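Local coordinates for protein isomaltose glucohydrolase (Kribbella flavida, PDB 5Z3E) that hydrolyses the alpha-1,6-glucosidic linkage of isomaltose from the non-reducing end, releasing beta-D-glucose and D-glucose, at residues A61-S66 with P380-H385; G301-A306 with H360-G365; Q315-S320 with D352-V357; S320-W325 with H385-I390. The protein carries 1 engineered substitution. All blocks are in the same frame, centred on the assembly; numbering follows the deposited sequence.

Interaction 1. Residues A61-S66 with P380-H385; sequences AAPTFS and PLLWSH
The first turn of helix 382-394 is tied to the loop 61-66 where Leu382 N donates to Ala61 O, 3.0 Å away, along a fairly straight path of 160° at the hydrogen. An amide in the first turn has no carbonyl of its own helix to bond to, so the loop supplies one. A water 2.8 Å from Ala61 O donates to it and accepts from Trp383 N, so the carbonyl serves one amide directly and the next through water. Leu381 occupies the N-cap position. With its CG anti to the backbone N (chi1 -174°), its CD1 methyl swings back beside the loop and comes within 3.4 Å of Ala61 O, with Ala62 CB a little farther off. This loop-to-helix junction also places Leu381 about 4 Å, side chain to side chain, from Ala355, the engineered residue at the inferred proton-acceptor position. Ala62 to Phe65 form a type I beta turn, and Pro63 suits its second position because its ring fixes the phi such a turn needs. The same ring offers CD to the CD1 methyl of Leu382 at 3.6 Å. Pro380, the residue before the N-cap, follows a cis peptide bond. A second water joins it to the turn, accepting from Thr64 N and donating to Pro380 O, with 2.8 Å between the water and Pro380 O.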
loop_
_atom_site.group_PDB
_atom_site.type_symbol
_atom_site.label_atom_id
_atom_site.label_comp_id
_atom_site.label_asym_id
_atom_site.label_seq_id
_atom_site.Cartn_x
_atom_site.Cartn_y
_atom_site.Cartn_z
ATOM N N ALA A 61 -3.403 -5.376 -10.897
ATOM C CA ALA A 61 -2.942 -6.042 -9.683
ATOM C C ALA A 61 -2.324 -7.395 -10.003
ATOM O O ALA A 61 -1.276 -7.762 -9.424
ATOM C CB ALA A 61 -4.089 -6.219 -8.698
ATOM N N ALA A 62 -3.004 -8.152 -10.834
ATOM C CA ALA A 62 -2.667 -9.573 -10.998
ATOM C C ALA A 62 -3.268 -10.017 -12.320
ATOM O O ALA A 62 -4.416 -10.478 -12.370
ATOM C CB ALA A 62 -3.256 -10.375 -9.866
ATOM N N PRO A 63 -2.505 -9.882 -13.394
ATOM C CA PRO A 63 -3.011 -10.125 -14.746
ATOM C C PRO A 63 -3.481 -11.533 -15.050
ATOM O O PRO A 63 -4.269 -11.685 -15.982
ATOM C CB PRO A 63 -1.833 -9.692 -15.605
ATOM C CG PRO A 63 -0.608 -9.698 -14.704
ATOM C CD PRO A 63 -1.112 -9.399 -13.383
ATOM N N THR A 64 -3.043 -12.514 -14.292
ATOM C CA THR A 64 -3.463 -13.886 -14.562
ATOM C C THR A 64 -4.282 -14.506 -13.466
ATOM O O THR A 64 -4.579 -15.710 -13.520
ATOM C CB THR A 64 -2.280 -14.815 -14.846
ATOM O OG1 THR A 64 -1.466 -14.867 -13.671
ATOM C CG2 THR A 64 -1.476 -14.283 -15.994
ATOM N N PHE A 65 -4.724 -13.709 -12.515
ATOM C CA PHE A 65 -5.552 -14.220 -11.428
ATOM C C PHE A 65 -6.979 -13.885 -11.792
ATOM O O PHE A 65 -7.347 -12.731 -11.876
ATOM C CB PHE A 65 -5.159 -13.596 -10.092
ATOM C CG PHE A 65 -5.848 -14.209 -8.915
ATOM C CD1 PHE A 65 -5.573 -15.518 -8.547
ATOM C CD2 PHE A 65 -6.753 -13.496 -8.152
ATOM C CE1 PHE A 65 -6.200 -16.082 -7.480
ATOM C CE2 PHE A 65 -7.355 -14.052 -7.048
ATOM C CZ PHE A 65 -7.087 -15.375 -6.722
ATOM N N SER A 66 -7.785 -14.889 -12.091
ATOM C CA SER A 66 -9.095 -14.668 -12.712
ATOM C C SER A 66 -9.953 -13.642 -11.999
ATOM O O SER A 66 -10.549 -12.784 -12.643
ATOM C CB SER A 66 -9.842 -15.983 -12.855
ATOM O OG SER A 66 -9.132 -16.661 -13.852
ATOM N N PRO A 380 2.260 -13.483 -11.418
ATOM C CA PRO A 380 2.859 -12.488 -10.518
ATOM C C PRO A 380 1.802 -11.575 -9.904
ATOM O O PRO A 380 0.797 -11.252 -10.536
ATOM C CB PRO A 380 3.734 -11.659 -11.462
ATOM C CG PRO A 380 3.009 -11.725 -12.798
ATOM C CD PRO A 380 2.416 -13.104 -12.846
ATOM N N LEU A 381 2.049 -11.155 -8.673
ATOM C CA LEU A 381 1.329 -10.025 -8.105
ATOM C C LEU A 381 2.226 -8.803 -8.314
ATOM O O LEU A 381 3.347 -8.769 -7.828
ATOM C CB LEU A 381 1.083 -10.237 -6.608
ATOM C CG LEU A 381 0.202 -9.146 -6.005
ATOM C CD1 LEU A 381 -1.247 -9.318 -6.403
ATOM C CD2 LEU A 381 0.340 -9.074 -4.490
ATOM N N LEU A 382 1.746 -7.803 -9.061
ATOM C CA LEU A 382 2.631 -6.681 -9.356
ATOM C C LEU A 382 3.143 -5.995 -8.096
ATOM O O LEU A 382 4.297 -5.618 -8.019
ATOM C CB LEU A 382 2.010 -5.684 -10.334
ATOM C CG LEU A 382 2.238 -5.970 -11.819
ATOM C CD1 LEU A 382 1.528 -7.222 -12.276
ATOM C CD2 LEU A 382 1.836 -4.793 -12.660
ATOM N N TRP A 383 2.279 -5.872 -7.087
ATOM C CA TRP A 383 2.661 -5.257 -5.823
ATOM C C TRP A 383 3.833 -6.010 -5.172
ATOM O O TRP A 383 4.725 -5.405 -4.591
ATOM C CB TRP A 383 1.426 -5.174 -4.928
ATOM C CG TRP A 383 1.571 -4.399 -3.638
ATOM C CD1 TRP A 383 2.626 -3.656 -3.219
ATOM C CD2 TRP A 383 0.586 -4.340 -2.594
ATOM N NE1 TRP A 383 2.364 -3.144 -1.964
ATOM C CE2 TRP A 383 1.114 -3.550 -1.557
ATOM C CE3 TRP A 383 -0.683 -4.906 -2.418
ATOM C CZ2 TRP A 383 0.443 -3.334 -0.368
ATOM C CZ3 TRP A 383 -1.338 -4.700 -1.211
ATOM C CH2 TRP A 383 -0.767 -3.938 -0.207
ATOM N N SER A 384 3.870 -7.337 -5.295
ATOM C CA SER A 384 5.034 -8.079 -4.791
ATOM C C SER A 384 6.325 -7.584 -5.435
ATOM O O SER A 384 7.328 -7.374 -4.751
ATOM C CB SER A 384 4.894 -9.574 -5.052
ATOM O OG SER A 384 3.890 -10.137 -4.258
ATOM N N HIS A 385 6.298 -7.444 -6.753
ATOM C CA HIS A 385 7.437 -6.935 -7.483
ATOM C C HIS A 385 7.779 -5.494 -7.147
ATOM O O HIS A 385 8.949 -5.132 -7.038
ATOM C CB HIS A 385 7.226 -7.136 -8.986
ATOM C CG HIS A 385 7.306 -8.581 -9.393
ATOM N ND1 HIS A 385 8.523 -9.219 -9.552
ATOM C CD2 HIS A 385 6.359 -9.524 -9.602
ATOM C CE1 HIS A 385 8.306 -10.477 -9.854
ATOM N NE2 HIS A 385 6.999 -10.710 -9.895
HETATM O O HOH W 1 -0.513 -5.995 -7.427
HETATM O O HOH W 2 -1.297 -12.495 -11.977
#

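Interaction 2. Residues G301-A306 with H360-G365; sequences GVHRFA and HLLHPG
His303 meets Leu362 with its face and His360 with its edge, joining the chain just after the beta hairpin of strands 297-298 and 301-302 to the loop 360-365. Its CG lies beside the backbone N and anti to the carbonyl carbon (chi1 -67°), which sends the ring across to Leu362. Leu362 CG sits 3.6 Å from the centre of the His303 ring, almost on the ring normal, a CH-pi contact in which the branched leucine spreads one methyl toward CG and the other toward CD2. At the rim, His303 NE2 and His360 ND1 share a hydrogen bond of 2.8 Å, and the two rings are turned 61° from each other, neither lying over the other. Were His303 replaced by an alanine, His360 ND1 would probably lose its mate and a gap would open against Leu362 CG. One shell out, a weak bond from His303 ND1 to Gly314 O and the bond of His360 N to Gln315 OE1 position the pair, so histidine, polar at both ring nitrogens and flat between, fits the place. Phe305 O is 3.2 Å from Leu362 CD1; the Phe305 ring meets Trp197 and comes within about 5 Å of the side chain of Asp195, a predicted proton acceptor. At the far end, His363 NE2 donates to Ala306 O at 2.8 Å, the oxygen near the imidazole plane and the donor on a carbonyl lone pair.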
loop_
_atom_site.group_PDB
_atom_site.type_symbol
_atom_site.label_atom_id
_atom_site.label_comp_id
_atom_site.label_asym_id
_atom_site.label_seq_id
_atom_site.Cartn_x
_atom_site.Cartn_y
_atom_site.Cartn_z
ATOM N N GLY A 301 8.904 -14.930 6.377
ATOM C CA GLY A 301 7.641 -14.768 5.672
ATOM C C GLY A 301 6.559 -14.241 6.595
ATOM O O GLY A 301 6.235 -14.882 7.602
ATOM N N VAL A 302 6.004 -13.060 6.292
ATOM C CA VAL A 302 5.127 -12.381 7.211
ATOM C C VAL A 302 3.646 -12.633 6.883
ATOM O O VAL A 302 3.182 -12.386 5.754
ATOM C CB VAL A 302 5.434 -10.861 7.236
ATOM C CG1 VAL A 302 4.479 -10.119 8.142
ATOM C CG2 VAL A 302 6.863 -10.600 7.658
ATOM N N HIS A 303 2.900 -13.099 7.879
ATOM C CA HIS A 303 1.467 -13.286 7.786
ATOM C C HIS A 303 0.722 -11.951 7.932
ATOM O O HIS A 303 1.233 -10.988 8.510
ATOM C CB HIS A 303 0.997 -14.222 8.909
ATOM C CG HIS A 303 1.490 -15.635 8.782
ATOM N ND1 HIS A 303 1.050 -16.460 7.782
ATOM C CD2 HIS A 303 2.308 -16.366 9.560
ATOM C CE1 HIS A 303 1.598 -17.650 7.924
ATOM N NE2 HIS A 303 2.354 -17.641 9.003
ATOM N N ARG A 304 -0.509 -11.925 7.452
ATOM C CA ARG A 304 -1.316 -10.708 7.526
ATOM C C ARG A 304 -1.863 -10.460 8.925
ATOM O O ARG A 304 -1.742 -9.368 9.474
ATOM C CB ARG A 304 -2.448 -10.730 6.500
ATOM C CG ARG A 304 -1.980 -10.946 5.072
ATOM C CD ARG A 304 -2.994 -10.604 4.024
ATOM N NE ARG A 304 -4.183 -11.454 4.156
ATOM C CZ ARG A 304 -5.295 -11.298 3.438
ATOM N NH1 ARG A 304 -5.362 -10.350 2.514
ATOM N NH2 ARG A 304 -6.335 -12.061 3.659
ATOM N N PHE A 305 -2.533 -11.466 9.509
ATOM C CA PHE A 305 -3.175 -11.317 10.804
ATOM C C PHE A 305 -3.532 -12.738 11.289
ATOM O O PHE A 305 -3.672 -13.638 10.491
ATOM C CB PHE A 305 -4.479 -10.401 10.729
ATOM C CG PHE A 305 -5.466 -10.768 9.636
ATOM C CD1 PHE A 305 -5.344 -10.237 8.392
ATOM C CD2 PHE A 305 -6.606 -11.591 9.900
ATOM C CE1 PHE A 305 -6.206 -10.569 7.395
ATOM C CE2 PHE A 305 -7.466 -11.889 8.839
ATOM C CZ PHE A 305 -7.279 -11.429 7.610
ATOM N N ALA A 306 -3.692 -12.894 12.591
ATOM C CA ALA A 306 -3.817 -14.240 13.194
ATOM C C ALA A 306 -5.008 -15.074 12.656
ATOM O O ALA A 306 -4.855 -16.269 12.533
ATOM C CB ALA A 306 -3.884 -14.125 14.677
ATOM N N HIS A 360 4.343 -21.758 5.628
ATOM C CA HIS A 360 3.670 -21.809 6.906
ATOM C C HIS A 360 2.268 -21.247 6.699
ATOM O O HIS A 360 2.124 -20.167 6.126
ATOM C CB HIS A 360 4.404 -20.996 7.991
ATOM C CG HIS A 360 3.785 -21.130 9.331
ATOM N ND1 HIS A 360 3.042 -20.139 9.931
ATOM C CD2 HIS A 360 3.752 -22.170 10.181
ATOM C CE1 HIS A 360 2.575 -20.553 11.091
ATOM N NE2 HIS A 360 3.005 -21.800 11.267
ATOM N N LEU A 361 1.257 -21.978 7.194
ATOM C CA LEU A 361 -0.145 -21.571 7.099
ATOM C C LEU A 361 -0.719 -21.421 8.491
ATOM O O LEU A 361 -0.593 -22.308 9.342
ATOM C CB LEU A 361 -0.962 -22.612 6.314
ATOM C CG LEU A 361 -0.620 -22.774 4.847
ATOM C CD1 LEU A 361 -1.363 -23.947 4.236
ATOM C CD2 LEU A 361 -0.982 -21.498 4.115
ATOM N N LEU A 362 -1.381 -20.277 8.747
ATOM C CA LEU A 362 -2.052 -20.107 10.021
ATOM C C LEU A 362 -3.267 -21.026 10.239
ATOM O O LEU A 362 -3.546 -21.431 11.370
ATOM C CB LEU A 362 -2.494 -18.638 10.184
ATOM C CG LEU A 362 -1.339 -17.652 10.307
ATOM C CD1 LEU A 362 -1.915 -16.236 10.193
ATOM C CD2 LEU A 362 -0.557 -17.819 11.590
ATOM N N HIS A 363 -3.966 -21.299 9.155
ATOM C CA HIS A 363 -5.181 -22.108 9.193
ATOM C C HIS A 363 -5.234 -23.035 7.980
ATOM O O HIS A 363 -5.981 -22.815 7.043
ATOM C CB HIS A 363 -6.407 -21.177 9.268
ATOM C CG HIS A 363 -6.396 -20.292 10.458
ATOM N ND1 HIS A 363 -6.691 -20.735 11.726
ATOM C CD2 HIS A 363 -6.061 -18.974 10.604
ATOM C CE1 HIS A 363 -6.540 -19.760 12.596
ATOM N NE2 HIS A 363 -6.143 -18.671 11.936
ATOM N N PRO A 364 -4.398 -24.098 8.026
ATOM C CA PRO A 364 -4.171 -24.953 6.853
ATOM C C PRO A 364 -5.413 -25.563 6.239
ATOM O O PRO A 364 -5.491 -25.686 5.022
ATOM C CB PRO A 364 -3.148 -25.969 7.327
ATOM C CG PRO A 364 -2.923 -25.720 8.785
ATOM C CD PRO A 364 -3.568 -24.461 9.198
ATOM N N GLY A 365 -6.388 -25.876 7.100
ATOM C CA GLY A 365 -7.587 -26.513 6.578
ATOM C C GLY A 365 -8.431 -25.647 5.645
ATOM O O GLY A 365 -9.294 -26.122 4.900
#

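Interaction 3. Residues Q315-S320 with D352-V357; sequences QWILLS and DLPAQV. Engineered in segment 352-357: Ala355 (natural residue Glu).
This buried contact is a short antiparallel pairing of strands 315-316 and 356-357, set where the chain enters helix 317-329, with Ala355, at the inferred proton-acceptor position, just before the second strand. Gln315 and Val357 form the hydrogen-bonded pair: Gln315 N reaches Val357 O at 2.9 Å and Val357 N returns to Gln315 O. Trp316 and Gln356 are the next, non-hydrogen-bonded pair, both side chains on the same face of the sheet. Gln356 CB rests over the five-membered ring of Trp316, 3.7 Å from its centroid. With CG between the backbone N and the carbonyl carbon (chi1 62°) and the chain extended beyond, the amide is carried past the NE1 edge on the same side of the ring, Gln356 NE2 3.5 Å from Trp316 NE1. A water in the indole plane accepts from Trp316 NE1 at 2.9 Å and, weakly, from Gln356 NE2. A leucine in place of Trp316 would probably leave that water without its indole donor and strip Gln356 CB of the flat face it rests on. Ile317 fits its CD1 against Pro354 and Val357. Ala355, engineered from the natural glutamate, brings CB to 4.0 Å from Trp316 CZ3. Ala355 O, above the same indole, takes two donors, Ile317 N at 3.3 Å and a water at 2.7 Å that also accepts from Leu318 N. With the backbone so gripped, the natural glutamate would probably spring from a firmly placed main chain.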
loop_
_atom_site.group_PDB
_atom_site.type_symbol
_atom_site.label_atom_id
_atom_site.label_comp_id
_atom_site.label_asym_id
_atom_site.label_seq_id
_atom_site.Cartn_x
_atom_site.Cartn_y
_atom_site.Cartn_z
ATOM N N GLN A 315 2.116 -16.695 3.857
ATOM C CA GLN A 315 3.171 -15.712 4.077
ATOM C C GLN A 315 3.251 -14.793 2.872
ATOM O O GLN A 315 3.427 -15.266 1.748
ATOM C CB GLN A 315 4.504 -16.441 4.270
ATOM C CG GLN A 315 4.521 -17.335 5.490
ATOM C CD GLN A 315 5.623 -18.378 5.396
ATOM O OE1 GLN A 315 5.565 -19.226 4.506
ATOM N NE2 GLN A 315 6.598 -18.340 6.291
ATOM N N TRP A 316 3.114 -13.485 3.112
ATOM C CA TRP A 316 2.956 -12.520 2.028
ATOM C C TRP A 316 4.259 -11.822 1.700
ATOM O O TRP A 316 4.885 -11.158 2.544
ATOM C CB TRP A 316 1.887 -11.497 2.414
ATOM C CG TRP A 316 0.498 -12.065 2.256
ATOM C CD1 TRP A 316 -0.091 -13.098 2.934
ATOM C CD2 TRP A 316 -0.464 -11.629 1.291
ATOM N NE1 TRP A 316 -1.351 -13.329 2.435
ATOM C CE2 TRP A 316 -1.599 -12.438 1.434
ATOM C CE3 TRP A 316 -0.469 -10.608 0.339
ATOM C CZ2 TRP A 316 -2.733 -12.250 0.666
ATOM C CZ3 TRP A 316 -1.584 -10.434 -0.430
ATOM C CH2 TRP A 316 -2.714 -11.244 -0.259
ATOM N N ILE A 317 4.655 -11.900 0.426
ATOM C CA ILE A 317 5.873 -11.281 -0.056
ATOM C C ILE A 317 5.882 -9.785 0.272
ATOM O O ILE A 317 6.887 -9.241 0.739
ATOM C CB ILE A 317 6.086 -11.537 -1.556
ATOM C CG1 ILE A 317 6.631 -12.959 -1.826
ATOM C CG2 ILE A 317 7.030 -10.522 -2.160
ATOM C CD1 ILE A 317 5.751 -14.098 -1.418
ATOM N N LEU A 318 4.759 -9.097 0.008
ATOM C CA LEU A 318 4.738 -7.649 0.175
ATOM C C LEU A 318 4.926 -7.261 1.635
ATOM O O LEU A 318 5.454 -6.193 1.920
ATOM C CB LEU A 318 3.459 -7.065 -0.452
ATOM C CG LEU A 318 2.141 -7.360 0.239
ATOM C CD1 LEU A 318 1.836 -6.311 1.299
ATOM C CD2 LEU A 318 1.008 -7.434 -0.752
ATOM N N LEU A 319 4.467 -8.107 2.561
ATOM C CA LEU A 319 4.596 -7.826 3.976
ATOM C C LEU A 319 6.012 -8.121 4.477
ATOM O O LEU A 319 6.517 -7.384 5.325
ATOM C CB LEU A 319 3.559 -8.556 4.799
ATOM C CG LEU A 319 2.110 -8.120 4.572
ATOM C CD1 LEU A 319 1.186 -8.934 5.439
ATOM C CD2 LEU A 319 1.937 -6.617 4.842
ATOM N N SER A 320 6.649 -9.173 3.963
ATOM C CA SER A 320 8.069 -9.370 4.253
ATOM C C SER A 320 8.906 -8.213 3.729
ATOM O O SER A 320 9.840 -7.769 4.385
ATOM C CB SER A 320 8.524 -10.694 3.668
ATOM O OG SER A 320 7.909 -11.760 4.342
ATOM N N ASP A 352 8.804 -14.790 -11.357
ATOM C CA ASP A 352 7.584 -14.129 -10.875
ATOM C C ASP A 352 7.382 -14.377 -9.393
ATOM O O ASP A 352 7.637 -15.480 -8.867
ATOM C CB ASP A 352 6.365 -14.657 -11.642
ATOM C CG ASP A 352 6.310 -14.227 -13.079
ATOM O OD1 ASP A 352 7.020 -13.279 -13.465
ATOM O OD2 ASP A 352 5.500 -14.813 -13.805
ATOM N N LEU A 353 6.870 -13.347 -8.709
ATOM C CA LEU A 353 6.626 -13.404 -7.285
ATOM C C LEU A 353 5.143 -13.524 -7.019
ATOM O O LEU A 353 4.346 -12.705 -7.527
ATOM C CB LEU A 353 7.159 -12.148 -6.576
ATOM C CG LEU A 353 8.676 -12.036 -6.506
ATOM C CD1 LEU A 353 9.067 -10.633 -6.104
ATOM C CD2 LEU A 353 9.258 -13.048 -5.543
ATOM N N PRO A 354 4.734 -14.507 -6.239
ATOM C CA PRO A 354 3.326 -14.666 -5.888
ATOM C C PRO A 354 2.897 -13.621 -4.861
ATOM O O PRO A 354 3.735 -12.969 -4.215
ATOM C CB PRO A 354 3.261 -16.048 -5.262
ATOM C CG PRO A 354 4.577 -16.201 -4.697
ATOM C CD PRO A 354 5.575 -15.523 -5.595
ATOM N N ALA A 355 1.584 -13.527 -4.657
ATOM C CA ALA A 355 1.083 -12.736 -3.536
ATOM C C ALA A 355 1.565 -13.309 -2.195
ATOM O O ALA A 355 1.968 -12.591 -1.291
ATOM C CB ALA A 355 -0.422 -12.677 -3.560
ATOM N N GLN A 356 1.480 -14.640 -2.071
ATOM C CA GLN A 356 1.786 -15.325 -0.831
ATOM C C GLN A 356 2.228 -16.736 -1.141
ATOM O O GLN A 356 1.974 -17.223 -2.249
ATOM C CB GLN A 356 0.592 -15.353 0.099
ATOM C CG GLN A 356 -0.622 -16.111 -0.456
ATOM C CD GLN A 356 -1.711 -16.271 0.571
ATOM O OE1 GLN A 356 -1.511 -16.889 1.632
ATOM N NE2 GLN A 356 -2.876 -15.689 0.302
ATOM N N VAL A 357 2.855 -17.359 -0.161
ATOM C CA VAL A 357 3.275 -18.772 -0.247
ATOM C C VAL A 357 2.793 -19.502 0.974
ATOM O O VAL A 357 2.613 -18.925 2.038
ATOM C CB VAL A 357 4.791 -18.893 -0.396
ATOM C CG1 VAL A 357 5.243 -18.337 -1.746
ATOM C CG2 VAL A 357 5.552 -18.297 0.747
HETATM O O HOH W 3 -3.546 -15.017 3.402
HETATM O O HOH W 4 2.786 -10.050 -1.687
#

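Interaction 4. Residues S320-W325 with H385-I390; sequences SALLGW and HGMYLI
Trp325 extends its indole with CG opposite the backbone N (chi1 -178°), while Met387 bends at both chi2 (-59°) and chi3, so that its terminal methyl curls back to the rim of that ring. Met387 CE lies near the indole plane, 3.9 Å from Trp325 CE3, and touches Leu322 CB at 4.0 Å as well. Methionine suits the spot because its unbranched, flexible chain can bend in beside Leu322 and the indole rim and still end in an apolar methyl. Ile390 approaches from over the indole instead. Its CG2 branch lies opposite its own backbone N and stands 3.4 Å from the centroid of the six-membered ring, close to the normal, a CH-pi contact. The longer branch reaches the outer part of the same ring, with Ile390 CD1 4.0 Å from Trp325 CZ3. Segments 320-325 and 385-390, of helices 317-329 and 382-394, run side by side in the same direction, inclined by 18° with a closest approach of their axes of 9.0 Å, consistent with neighbouring inner helices of the (alpha/alpha)6 barrel of family 15. Helix 333-344 backs the pair at Ala321, whereas helix 74-87 brings Phe79 to Met387 and Arg86 to Trp325. Where the backbones draw nearest, a small residue is needed: Ala321 CB meets Met387 CB at 3.5 Å, tighter than usual for two carbons, and Met387 O is also close, 3.8 Å from Ala321 CB.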
loop_
_atom_site.group_PDB
_atom_site.type_symbol
_atom_site.label_atom_id
_atom_site.label_comp_id
_atom_site.label_asym_id
_atom_site.label_seq_id
_atom_site.Cartn_x
_atom_site.Cartn_y
_atom_site.Cartn_z
ATOM N N SER A 320 6.649 -9.173 3.963
ATOM C CA SER A 320 8.069 -9.370 4.253
ATOM C C SER A 320 8.906 -8.213 3.729
ATOM O O SER A 320 9.840 -7.769 4.385
ATOM C CB SER A 320 8.524 -10.694 3.668
ATOM O OG SER A 320 7.909 -11.760 4.342
ATOM N N ALA A 321 8.544 -7.696 2.557
ATOM C CA ALA A 321 9.264 -6.568 1.999
ATOM C C ALA A 321 9.047 -5.325 2.846
ATOM O O ALA A 321 9.975 -4.556 3.085
ATOM C CB ALA A 321 8.807 -6.304 0.578
ATOM N N LEU A 322 7.806 -5.090 3.270
ATOM C CA LEU A 322 7.490 -3.946 4.112
ATOM C C LEU A 322 8.261 -3.983 5.430
ATOM O O LEU A 322 8.798 -2.968 5.889
ATOM C CB LEU A 322 5.979 -3.936 4.359
ATOM C CG LEU A 322 5.458 -2.828 5.229
ATOM C CD1 LEU A 322 5.703 -1.460 4.625
ATOM C CD2 LEU A 322 3.974 -3.065 5.472
ATOM N N LEU A 323 8.296 -5.157 6.068
ATOM C CA LEU A 323 9.052 -5.286 7.304
ATOM C C LEU A 323 10.538 -5.067 7.027
ATOM O O LEU A 323 11.211 -4.350 7.776
ATOM C CB LEU A 323 8.778 -6.625 7.991
ATOM C CG LEU A 323 9.469 -6.805 9.338
ATOM C CD1 LEU A 323 9.132 -5.707 10.341
ATOM C CD2 LEU A 323 9.115 -8.169 9.922
ATOM N N GLY A 324 11.057 -5.665 5.953
ATOM C CA GLY A 324 12.448 -5.458 5.620
ATOM C C GLY A 324 12.805 -3.991 5.398
ATOM O O GLY A 324 13.863 -3.526 5.827
ATOM N N TRP A 325 11.922 -3.264 4.703
ATOM C CA TRP A 325 12.118 -1.834 4.440
ATOM C C TRP A 325 12.223 -1.091 5.765
ATOM O O TRP A 325 13.082 -0.250 5.977
ATOM C CB TRP A 325 10.937 -1.380 3.604
ATOM C CG TRP A 325 10.897 0.055 3.152
ATOM C CD1 TRP A 325 11.837 1.041 3.261
ATOM C CD2 TRP A 325 9.802 0.625 2.439
ATOM N NE1 TRP A 325 11.370 2.186 2.656
ATOM C CE2 TRP A 325 10.131 1.956 2.148
ATOM C CE3 TRP A 325 8.565 0.132 2.025
ATOM C CZ2 TRP A 325 9.255 2.806 1.445
ATOM C CZ3 TRP A 325 7.714 0.957 1.344
ATOM C CH2 TRP A 325 8.053 2.271 1.058
ATOM N N HIS A 385 6.298 -7.444 -6.753
ATOM C CA HIS A 385 7.437 -6.935 -7.483
ATOM C C HIS A 385 7.779 -5.494 -7.147
ATOM O O HIS A 385 8.949 -5.132 -7.038
ATOM C CB HIS A 385 7.226 -7.136 -8.986
ATOM C CG HIS A 385 7.306 -8.581 -9.393
ATOM N ND1 HIS A 385 8.523 -9.219 -9.552
ATOM C CD2 HIS A 385 6.359 -9.524 -9.602
ATOM C CE1 HIS A 385 8.306 -10.477 -9.854
ATOM N NE2 HIS A 385 6.999 -10.710 -9.895
ATOM N N GLY A 386 6.745 -4.658 -6.987
ATOM C CA GLY A 386 7.006 -3.288 -6.593
ATOM C C GLY A 386 7.697 -3.190 -5.254
ATOM O O GLY A 386 8.634 -2.409 -5.087
ATOM N N MET A 387 7.223 -3.970 -4.292
ATOM C CA MET A 387 7.825 -3.960 -2.971
ATOM C C MET A 387 9.242 -4.524 -2.974
ATOM O O MET A 387 10.113 -4.045 -2.246
ATOM C CB MET A 387 6.984 -4.733 -1.958
ATOM C CG MET A 387 5.646 -4.217 -1.691
ATOM S SD MET A 387 5.622 -2.472 -1.060
ATOM C CE MET A 387 6.303 -2.691 0.527
ATOM N N TYR A 388 9.481 -5.551 -3.791
ATOM C CA TYR A 388 10.837 -6.065 -3.951
ATOM C C TYR A 388 11.773 -4.953 -4.436
ATOM O O TYR A 388 12.877 -4.766 -3.892
ATOM C CB TYR A 388 10.855 -7.239 -4.937
ATOM C CG TYR A 388 12.260 -7.734 -5.158
ATOM C CD1 TYR A 388 12.847 -8.591 -4.259
ATOM C CD2 TYR A 388 13.011 -7.281 -6.237
ATOM C CE1 TYR A 388 14.159 -8.994 -4.433
ATOM C CE2 TYR A 388 14.309 -7.656 -6.409
ATOM C CZ TYR A 388 14.884 -8.534 -5.541
ATOM O OH TYR A 388 16.203 -8.923 -5.674
ATOM N N LEU A 389 11.327 -4.201 -5.444
ATOM C CA LEU A 389 12.132 -3.097 -5.942
ATOM C C LEU A 389 12.421 -2.062 -4.874
ATOM O O LEU A 389 13.544 -1.544 -4.794
ATOM C CB LEU A 389 11.474 -2.452 -7.155
ATOM C CG LEU A 389 11.485 -3.297 -8.426
ATOM C CD1 LEU A 389 10.712 -2.582 -9.506
ATOM C CD2 LEU A 389 12.929 -3.563 -8.893
ATOM N N ILE A 390 11.429 -1.717 -4.056
ATOM C CA ILE A 390 11.643 -0.754 -2.990
ATOM C C ILE A 390 12.700 -1.256 -2.017
ATOM O O ILE A 390 13.621 -0.528 -1.668
ATOM C CB ILE A 390 10.328 -0.403 -2.268
ATOM C CG1 ILE A 390 9.351 0.284 -3.215
ATOM C CG2 ILE A 390 10.620 0.471 -1.056
ATOM C CD1 ILE A 390 7.948 0.462 -2.664
#

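In the fold
Interactions 1, 3 and 4 form one connected region on helices 317-329 and 382-394: interaction 3 ends on the first helix, interaction 1 on the second, and interaction 4 joins the two. The centre of interaction 3 is 10 Å from those of interactions 1 and 4 and 12 Å from that of interaction 2. Leu353 O and Leu381 N probably bond between interactions 3 and 1. Along the chain interaction 3 is nested inside interaction 2, itself nested inside interaction 1, while interaction 4 crosses all three. Interactions 1 and 3 bring Leu381 and strand 356-357 to Ala355, the inferred proton-acceptor position; interaction 2 lies on the Asp195 side, interaction 4 farther along the helices.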